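Local coordinates for putative cell adhesion protein (Bacteroides eggerthii, PDB 4GPV) that probably serves as a FimA-like fimbrial subunit, a building block of the pili through which the bacterium would adhere to surfaces or other cells, at residues Val156-Gln161 with Lys297-Thr302; Ala289-Glu294 with Val333-Trp338. All coordinates share one frame; numbering follows the deposited sequence.

Contact 1: residues Val156-Gln161 with Lys297-Thr302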
ATOM      1  N   VAL A 156       1.720  -0.736  -6.783  1.00 17.02           N
ATOM      2  CA  VAL A 156       0.384  -0.154  -6.670  1.00 17.65           C
ATOM      3  C   VAL A 156       0.202   0.360  -5.237  1.00 20.54           C
ATOM      4  O   VAL A 156      -0.503   1.344  -5.028  1.00 23.07           O
ATOM      5  CB  VAL A 156      -0.673  -1.239  -7.039  1.00 20.66           C
ATOM      6  CG1 VAL A 156      -2.104  -0.781  -6.715  1.00 20.54           C
ATOM      7  CG2 VAL A 156      -0.539  -1.624  -8.506  1.00 20.47           C
ATOM      8  N   ALA A 157       0.754  -0.365  -4.267  1.00 17.00           N
ATOM      9  CA  ALA A 157       0.653  -0.008  -2.848  1.00 16.39           C
ATOM     10  C   ALA A 157       1.751   0.972  -2.388  1.00 18.92           C
ATOM     11  O   ALA A 157       2.696   1.289  -3.116  1.00 19.02           O
ATOM     12  CB  ALA A 157       0.728  -1.280  -2.011  1.00 17.01           C
ATOM     13  N   ALA A 158       1.616   1.401  -1.125  1.00 17.21           N
ATOM     14  CA  ALA A 158       2.596   2.123  -0.332  1.00 17.75           C
ATOM     15  C   ALA A 158       2.994   1.204   0.817  1.00 19.86           C
ATOM     16  O   ALA A 158       2.233   0.286   1.177  1.00 17.87           O
ATOM     17  CB  ALA A 158       1.984   3.433   0.202  1.00 18.55           C
ATOM     18  N   LYS A 159       4.128   1.461   1.433  1.00 16.43           N
ATOM     19  CA  LYS A 159       4.593   0.684   2.564  1.00 14.55           C
ATOM     20  C   LYS A 159       4.785   1.626   3.751  1.00 18.85           C
ATOM     21  O   LYS A 159       5.327   2.730   3.575  1.00 17.93           O
ATOM     22  CB  LYS A 159       5.924   0.006   2.184  1.00 17.45           C
ATOM     23  CG  LYS A 159       6.501  -0.896   3.260  1.00 21.05           C
ATOM     24  CD  LYS A 159       7.701  -1.672   2.687  1.00 25.71           C
ATOM     25  CE  LYS A 159       9.037  -1.180   3.118  1.00 41.80           C
ATOM     26  NZ  LYS A 159      10.133  -1.992   2.509  1.00 30.51           N
ATOM     27  N   ILE A 160       4.352   1.190   4.941  1.00 16.52           N
ATOM     28  CA  ILE A 160       4.520   2.000   6.167  1.00 15.66           C
ATOM     29  C   ILE A 160       5.302   1.161   7.167  1.00 21.51           C
ATOM     30  O   ILE A 160       4.832   0.089   7.518  1.00 19.65           O
ATOM     31  CB  ILE A 160       3.145   2.450   6.741  1.00 17.51           C
ATOM     32  CG1 ILE A 160       2.377   3.328   5.718  1.00 18.74           C
ATOM     33  CG2 ILE A 160       3.339   3.220   8.092  1.00 19.35           C
ATOM     34  CD1 ILE A 160       0.898   3.530   6.090  1.00 17.63           C
ATOM     35  N   GLN A 161       6.457   1.659   7.658  1.00 17.94           N
ATOM     36  CA  GLN A 161       7.266   0.949   8.654  1.00 18.39           C
ATOM     37  C   GLN A 161       7.204   1.700   9.965  1.00 20.61           C
ATOM     38  O   GLN A 161       7.233   2.929   9.950  1.00 19.92           O
ATOM     39  CB  GLN A 161       8.744   0.866   8.210  1.00 20.22           C
ATOM     40  CG  GLN A 161       8.976  -0.191   7.143  1.00 36.95           C
ATOM     41  CD  GLN A 161      10.381  -0.123   6.599  1.00 40.90           C
ATOM     42  OE1 GLN A 161      10.729   0.758   5.809  1.00 39.03           O
ATOM     43  NE2 GLN A 161      11.212  -1.048   7.027  1.00 42.63           N
ATOM     44  N   LYS A 297       5.391   4.850  -2.484  1.00 17.91           N
ATOM     45  CA  LYS A 297       6.223   5.528  -1.472  1.00 17.11           C
ATOM     46  C   LYS A 297       6.355   4.616  -0.275  1.00 18.74           C
ATOM     47  O   LYS A 297       5.452   3.822   0.026  1.00 19.48           O
ATOM     48  CB  LYS A 297       5.608   6.883  -1.058  1.00 19.86           C
ATOM     49  CG  LYS A 297       5.573   7.895  -2.211  1.00 31.34           C
ATOM     50  CD  LYS A 297       6.534   9.047  -2.012  1.00 45.68           C
ATOM     51  CE  LYS A 297       6.490   9.979  -3.206  1.00 60.17           C
ATOM     52  NZ  LYS A 297       6.375  11.407  -2.809  1.00 74.70           N
ATOM     53  N   SER A 298       7.472   4.755   0.430  1.00 18.10           N
ATOM     54  CA  SER A 298       7.807   3.958   1.589  1.00 17.99           C
ATOM     55  C   SER A 298       7.980   4.926   2.765  1.00 21.02           C
ATOM     56  O   SER A 298       8.860   5.772   2.723  1.00 21.82           O
ATOM     57  CB  SER A 298       9.087   3.166   1.297  1.00 20.58           C
ATOM     58  OG  SER A 298       9.567   2.492   2.454  1.00 23.35           O
ATOM     59  N   TYR A 299       7.098   4.839   3.776  1.00 17.90           N
ATOM     60  CA  TYR A 299       7.109   5.770   4.908  1.00 17.32           C
ATOM     61  C   TYR A 299       7.734   5.120   6.105  1.00 21.17           C
ATOM     62  O   TYR A 299       7.370   3.998   6.464  1.00 21.69           O
ATOM     63  CB  TYR A 299       5.660   6.212   5.278  1.00 17.64           C
ATOM     64  CG  TYR A 299       4.962   6.883   4.112  1.00 17.19           C
ATOM     65  CD1 TYR A 299       4.301   6.130   3.146  1.00 18.45           C
ATOM     66  CD2 TYR A 299       5.059   8.259   3.914  1.00 18.55           C
ATOM     67  CE1 TYR A 299       3.711   6.732   2.037  1.00 19.30           C
ATOM     68  CE2 TYR A 299       4.461   8.874   2.808  1.00 19.00           C
ATOM     69  CZ  TYR A 299       3.795   8.099   1.869  1.00 24.57           C
ATOM     70  OH  TYR A 299       3.256   8.639   0.730  1.00 23.39           O
ATOM     71  N   THR A 300       8.614   5.843   6.747  1.00 19.55           N
ATOM     72  CA  THR A 300       9.241   5.375   7.983  1.00 19.75           C
ATOM     73  C   THR A 300       8.729   6.276   9.109  1.00 22.53           C
ATOM     74  O   THR A 300       8.882   7.509   9.058  1.00 21.33           O
ATOM     75  CB  THR A 300      10.757   5.343   7.884  1.00 26.03           C
ATOM     76  OG1 THR A 300      11.152   4.420   6.862  1.00 26.70           O
ATOM     77  CG2 THR A 300      11.400   4.949   9.217  1.00 27.89           C
ATOM     78  N   VAL A 301       8.046   5.664  10.084  1.00 18.17           N
ATOM     79  CA  VAL A 301       7.493   6.405  11.203  1.00 18.13           C
ATOM     80  C   VAL A 301       8.276   6.040  12.437  1.00 21.92           C
ATOM     81  O   VAL A 301       8.256   4.865  12.795  1.00 20.14           O
ATOM     82  CB  VAL A 301       5.999   6.082  11.409  1.00 19.52           C
ATOM     83  CG1 VAL A 301       5.427   6.826  12.628  1.00 19.68           C
ATOM     84  CG2 VAL A 301       5.174   6.355  10.144  1.00 19.76           C
ATOM     85  N   THR A 302       8.966   7.022  13.066  1.00 19.43           N
ATOM     86  CA  THR A 302       9.678   6.787  14.342  1.00 19.52           C
ATOM     87  C   THR A 302       8.872   7.442  15.438  1.00 23.53           C
ATOM     88  O   THR A 302       8.605   8.638  15.382  1.00 22.92           O
ATOM     89  CB  THR A 302      11.120   7.302  14.292  1.00 24.87           C
ATOM     90  OG1 THR A 302      11.731   6.869  13.083  1.00 28.63           O
ATOM     91  CG2 THR A 302      11.951   6.866  15.510  1.00 27.06           C
TER
HETATM   92  O   HOH W   1       8.371   1.823   4.749  1.00 30.19           O
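Lys159, Ile160 and Gln161 pair in parallel with Ser298, Tyr299 and Thr300, the two strand axes approaching to 4.7 Å at an angle of 13°. This is a parallel pair within a mixed sheet, joining strands 146-169 and 297-306 in the FimA-like C-terminal domain, a family of the transthyretin clan. As parallel pairing requires, Lys159 and Gln161 each bond to the residues on both sides of their bridge mates: Lys159 N reaches Lys297 O at 3.1 Å, Tyr299 N donates to Lys159 O at 2.8 Å, followed by Gln161 N to Tyr299 O and Val301 N to Gln161 O.

The face of Lys159, Ser298, Gln161 and Thr300 carries a water and the acidic Asp41 and Glu43, which suits hydroxyl, amide and ammonium groups. Ser298 OG receives a hydrogen bond from the water at 2.7 Å and is also bonded to Asp41; the same water is within hydrogen-bonding distance of Gln161 OE1 and Tyr299 O, more acceptors than its two protons can serve. The Lys159 chain bends at chi3 (104°), bringing CE within 3.8 Å of Ser298 OG, while its ammonium forms salt bridges with Glu43 and Asp41, whose charges probably offset the cost of burying it.

The face of Ile160 and Tyr299 is mainly apolar. Tyr299 CG stands beside the backbone N (chi1 -59°), and the ring presents its edge to Lys159 O, 3.6 Å from CD1, and to Ala158 CB, 4.2 Å from CE1, where a methyl is compact enough to sit against the rim. The phenol oxygen is hydrogen-bonded to Glu294 N, fixing the ring's far end. The branched Ile160 and Val301 lie side by side, with Ile160 CG2 4.2 Å from Val301 CG2.

Contact 2: residues Ala289-Glu294 with Val333-Trp338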
ATOM      1  N   ALA A 289       1.436  14.373  10.135  1.00 25.69           N
ATOM      2  CA  ALA A 289       2.627  13.710   9.592  1.00 23.20           C
ATOM      3  C   ALA A 289       3.342  14.566   8.562  1.00 25.85           C
ATOM      4  O   ALA A 289       4.521  14.320   8.310  1.00 25.01           O
ATOM      5  CB  ALA A 289       2.228  12.391   8.942  1.00 23.46           C
ATOM      6  N   ARG A 290       2.625  15.546   7.931  1.00 24.15           N
ATOM      7  CA  ARG A 290       3.111  16.403   6.833  0.50 24.28           C
ATOM      8  C   ARG A 290       3.235  15.542   5.562  1.00 24.67           C
ATOM      9  O   ARG A 290       3.947  15.880   4.614  1.00 23.51           O
ATOM     10  CB  ARG A 290       4.424  17.166   7.161  0.50 27.67           C
ATOM     11  CG  ARG A 290       4.384  17.984   8.459  0.50 35.43           C
ATOM     12  CD  ARG A 290       3.907  19.408   8.239  0.50 48.72           C
ATOM     13  NE  ARG A 290       3.263  19.955   9.435  0.50 57.01           N
ATOM     14  CZ  ARG A 290       2.411  20.977   9.434  0.50 65.72           C
ATOM     15  NH1 ARG A 290       2.080  21.574   8.294  0.50 49.43           N
ATOM     16  NH2 ARG A 290       1.880  21.406  10.571  0.50 49.81           N
ATOM     17  N   HIS A 291       2.502  14.421   5.534  1.00 22.90           N
ATOM     18  CA  HIS A 291       2.423  13.472   4.437  1.00 21.51           C
ATOM     19  C   HIS A 291       1.107  12.781   4.431  1.00 23.69           C
ATOM     20  O   HIS A 291       0.671  12.293   5.472  1.00 22.83           O
ATOM     21  CB  HIS A 291       3.500  12.352   4.504  1.00 22.11           C
ATOM     22  CG  HIS A 291       4.915  12.820   4.554  1.00 26.60           C
ATOM     23  ND1 HIS A 291       5.639  13.032   3.411  1.00 29.07           N
ATOM     24  CD2 HIS A 291       5.691  13.089   5.628  1.00 29.33           C
ATOM     25  CE1 HIS A 291       6.835  13.425   3.817  1.00 28.78           C
ATOM     26  NE2 HIS A 291       6.906  13.474   5.145  1.00 29.69           N
ATOM     27  N   THR A 292       0.514  12.642   3.242  1.00 20.19           N
ATOM     28  CA  THR A 292      -0.634  11.769   3.071  1.00 19.95           C
ATOM     29  C   THR A 292      -0.056  10.491   2.447  1.00 21.78           C
ATOM     30  O   THR A 292       1.168  10.407   2.257  1.00 23.22           O
ATOM     31  CB  THR A 292      -1.781  12.426   2.296  1.00 21.50           C
ATOM     32  OG1 THR A 292      -1.300  12.796   1.005  1.00 20.93           O
ATOM     33  CG2 THR A 292      -2.347  13.653   3.019  1.00 19.55           C
ATOM     34  N   ILE A 293      -0.876   9.491   2.131  1.00 16.64           N
ATOM     35  CA  ILE A 293      -0.290   8.256   1.606  1.00 15.87           C
ATOM     36  C   ILE A 293      -0.384   8.232   0.100  1.00 18.95           C
ATOM     37  O   ILE A 293      -1.473   8.329  -0.449  1.00 18.81           O
ATOM     38  CB  ILE A 293      -0.983   7.002   2.216  1.00 18.80           C
ATOM     39  CG1 ILE A 293      -0.882   6.951   3.756  1.00 18.33           C
ATOM     40  CG2 ILE A 293      -0.514   5.705   1.555  1.00 19.08           C
ATOM     41  CD1 ILE A 293       0.563   6.826   4.342  1.00 25.29           C
ATOM     42  N   GLU A 294       0.764   8.022  -0.565  1.00 18.94           N
ATOM     43  CA  GLU A 294       0.840   7.915  -2.020  1.00 20.66           C
ATOM     44  C   GLU A 294       1.298   6.537  -2.430  1.00 22.54           C
ATOM     45  O   GLU A 294       2.178   5.990  -1.763  1.00 20.64           O
ATOM     46  CB  GLU A 294       1.866   8.906  -2.580  1.00 22.60           C
ATOM     47  CG  GLU A 294       1.571  10.370  -2.388  1.00 33.15           C
ATOM     48  CD  GLU A 294       2.655  11.151  -3.097  1.00 49.03           C
ATOM     49  OE1 GLU A 294       2.720  11.088  -4.349  1.00 41.31           O
ATOM     50  OE2 GLU A 294       3.536  11.687  -2.391  1.00 43.80           O
ATOM     51  N   VAL A 333       8.173  11.490  10.558  1.00 21.23           N
ATOM     52  CA  VAL A 333       7.687  10.714   9.402  1.00 20.42           C
ATOM     53  C   VAL A 333       8.527  11.115   8.224  1.00 25.74           C
ATOM     54  O   VAL A 333       8.613  12.314   7.908  1.00 26.35           O
ATOM     55  CB  VAL A 333       6.178  10.851   9.076  1.00 22.86           C
ATOM     56  CG1 VAL A 333       5.774   9.958   7.884  1.00 21.46           C
ATOM     57  CG2 VAL A 333       5.318  10.544  10.287  1.00 23.63           C
ATOM     58  N   THR A 334       9.173  10.139   7.603  1.00 22.65           N
ATOM     59  CA  THR A 334       9.930  10.416   6.390  1.00 23.35           C
ATOM     60  C   THR A 334       9.355   9.560   5.275  1.00 25.57           C
ATOM     61  O   THR A 334       8.825   8.463   5.533  1.00 22.39           O
ATOM     62  CB  THR A 334      11.438  10.248   6.547  1.00 36.26           C
ATOM     63  OG1 THR A 334      11.733   8.897   6.865  1.00 33.72           O
ATOM     64  CG2 THR A 334      12.055  11.239   7.549  1.00 36.83           C
ATOM     65  N   ALA A 335       9.421  10.074   4.051  1.00 21.71           N
ATOM     66  CA  ALA A 335       8.901   9.371   2.893  1.00 20.83           C
ATOM     67  C   ALA A 335      10.029   9.157   1.916  1.00 26.21           C
ATOM     68  O   ALA A 335      10.790  10.083   1.667  1.00 26.47           O
ATOM     69  CB  ALA A 335       7.794  10.169   2.236  1.00 22.94           C
ATOM     70  N   ALA A 336      10.141   7.954   1.367  1.00 22.58           N
ATOM     71  CA  ALA A 336      11.137   7.660   0.354  1.00 21.77           C
ATOM     72  C   ALA A 336      10.441   7.055  -0.853  1.00 22.96           C
ATOM     73  O   ALA A 336       9.309   6.541  -0.733  1.00 21.32           O
ATOM     74  CB  ALA A 336      12.188   6.693   0.900  1.00 24.31           C
ATOM     75  N   GLN A 337      11.062   7.173  -2.019  1.00 19.78           N
ATOM     76  CA  GLN A 337      10.511   6.509  -3.189  1.00 20.66           C
ATOM     77  C   GLN A 337      10.629   5.009  -2.956  1.00 24.37           C
ATOM     78  O   GLN A 337      11.708   4.547  -2.555  1.00 26.23           O
ATOM     79  CB  GLN A 337      11.284   6.918  -4.462  1.00 23.62           C
ATOM     80  CG  GLN A 337      11.124   8.396  -4.837  1.00 40.55           C
ATOM     81  CD  GLN A 337       9.719   8.858  -5.199  1.00 59.01           C
ATOM     82  OE1 GLN A 337       9.369  10.018  -4.987  1.00 61.95           O
ATOM     83  NE2 GLN A 337       8.890   8.002  -5.786  1.00 47.10           N
ATOM     84  N   TRP A 338       9.538   4.260  -3.150  1.00 18.08           N
ATOM     85  CA  TRP A 338       9.564   2.804  -3.010  1.00 19.17           C
ATOM     86  C   TRP A 338       9.785   2.251  -4.415  1.00 22.63           C
ATOM     87  O   TRP A 338       8.905   2.331  -5.256  1.00 22.23           O
ATOM     88  CB  TRP A 338       8.259   2.304  -2.361  1.00 17.89           C
ATOM     89  CG  TRP A 338       8.282   0.863  -1.935  1.00 18.70           C
ATOM     90  CD1 TRP A 338       9.370   0.133  -1.540  1.00 21.90           C
ATOM     91  CD2 TRP A 338       7.134   0.046  -1.675  1.00 17.82           C
ATOM     92  NE1 TRP A 338       8.981  -1.138  -1.187  1.00 21.08           N
ATOM     93  CE2 TRP A 338       7.611  -1.214  -1.233  1.00 21.81           C
ATOM     94  CE3 TRP A 338       5.749   0.218  -1.873  1.00 18.21           C
ATOM     95  CZ2 TRP A 338       6.751  -2.284  -0.943  1.00 20.66           C
ATOM     96  CZ3 TRP A 338       4.895  -0.856  -1.602  1.00 19.04           C
ATOM     97  CH2 TRP A 338       5.397  -2.073  -1.109  1.00 20.06           C
TER
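His291 reaches from the irregular loop between strands 274-283 and 297-306 to Val333 and Ala335 on strand 329-343, packing loop against sheet in the C-terminal domain. Its CB points toward that strand, and CG is set beside the backbone N (chi1 -57°). From CG the ring divides. On one branch CD2 lies 3.9 Å from Val333 CG1; on the other ND1 is 3.8 Å from Ala335 CB, and CE1 approaches that same methyl to 3.7 Å. At the tip, NE2 is 3.4 Å from Val333 O. The small Ala335 lets the imidazole settle close to the backbone, while Val333, with two methyls, serves two neighbours: CG1 meets the histidine and CG2 lies 3.8 Å from Ala289 CB. Val333 also touches Ile282 and Phe284, so its branched side chain fills an apolar corner. An alanine in place of His291 would probably open a gap over Val333 CG1 and Ala335 CB and leave this part of the loop freer to shift. The methyl contacts across this interface rest on shape and dispersion, with the imidazole supplying a flat, only partly exposed surface.

How the contacts relate
From the N terminus, the chain first lays down 156-161, then runs through 135 residues, including strands of a second sheet, before 297-302 returns beside it in contact 1. Just before that return comes 289-294, whose partner 333-338 arrives 38 residues after it and closes contact 2. The segments alternate along the chain, so the two closures cross rather than nest. They meet at strand 297-306, which lies between strands 146-169 and 329-343 in the sheet: Ser298 N is probably hydrogen-bonded to Ala336 O. Loop 289-294 is tied to both strands of contact 1, Ile293 packing on Ala158 and Ile160 while Glu294 forms a salt bridge with Lys297.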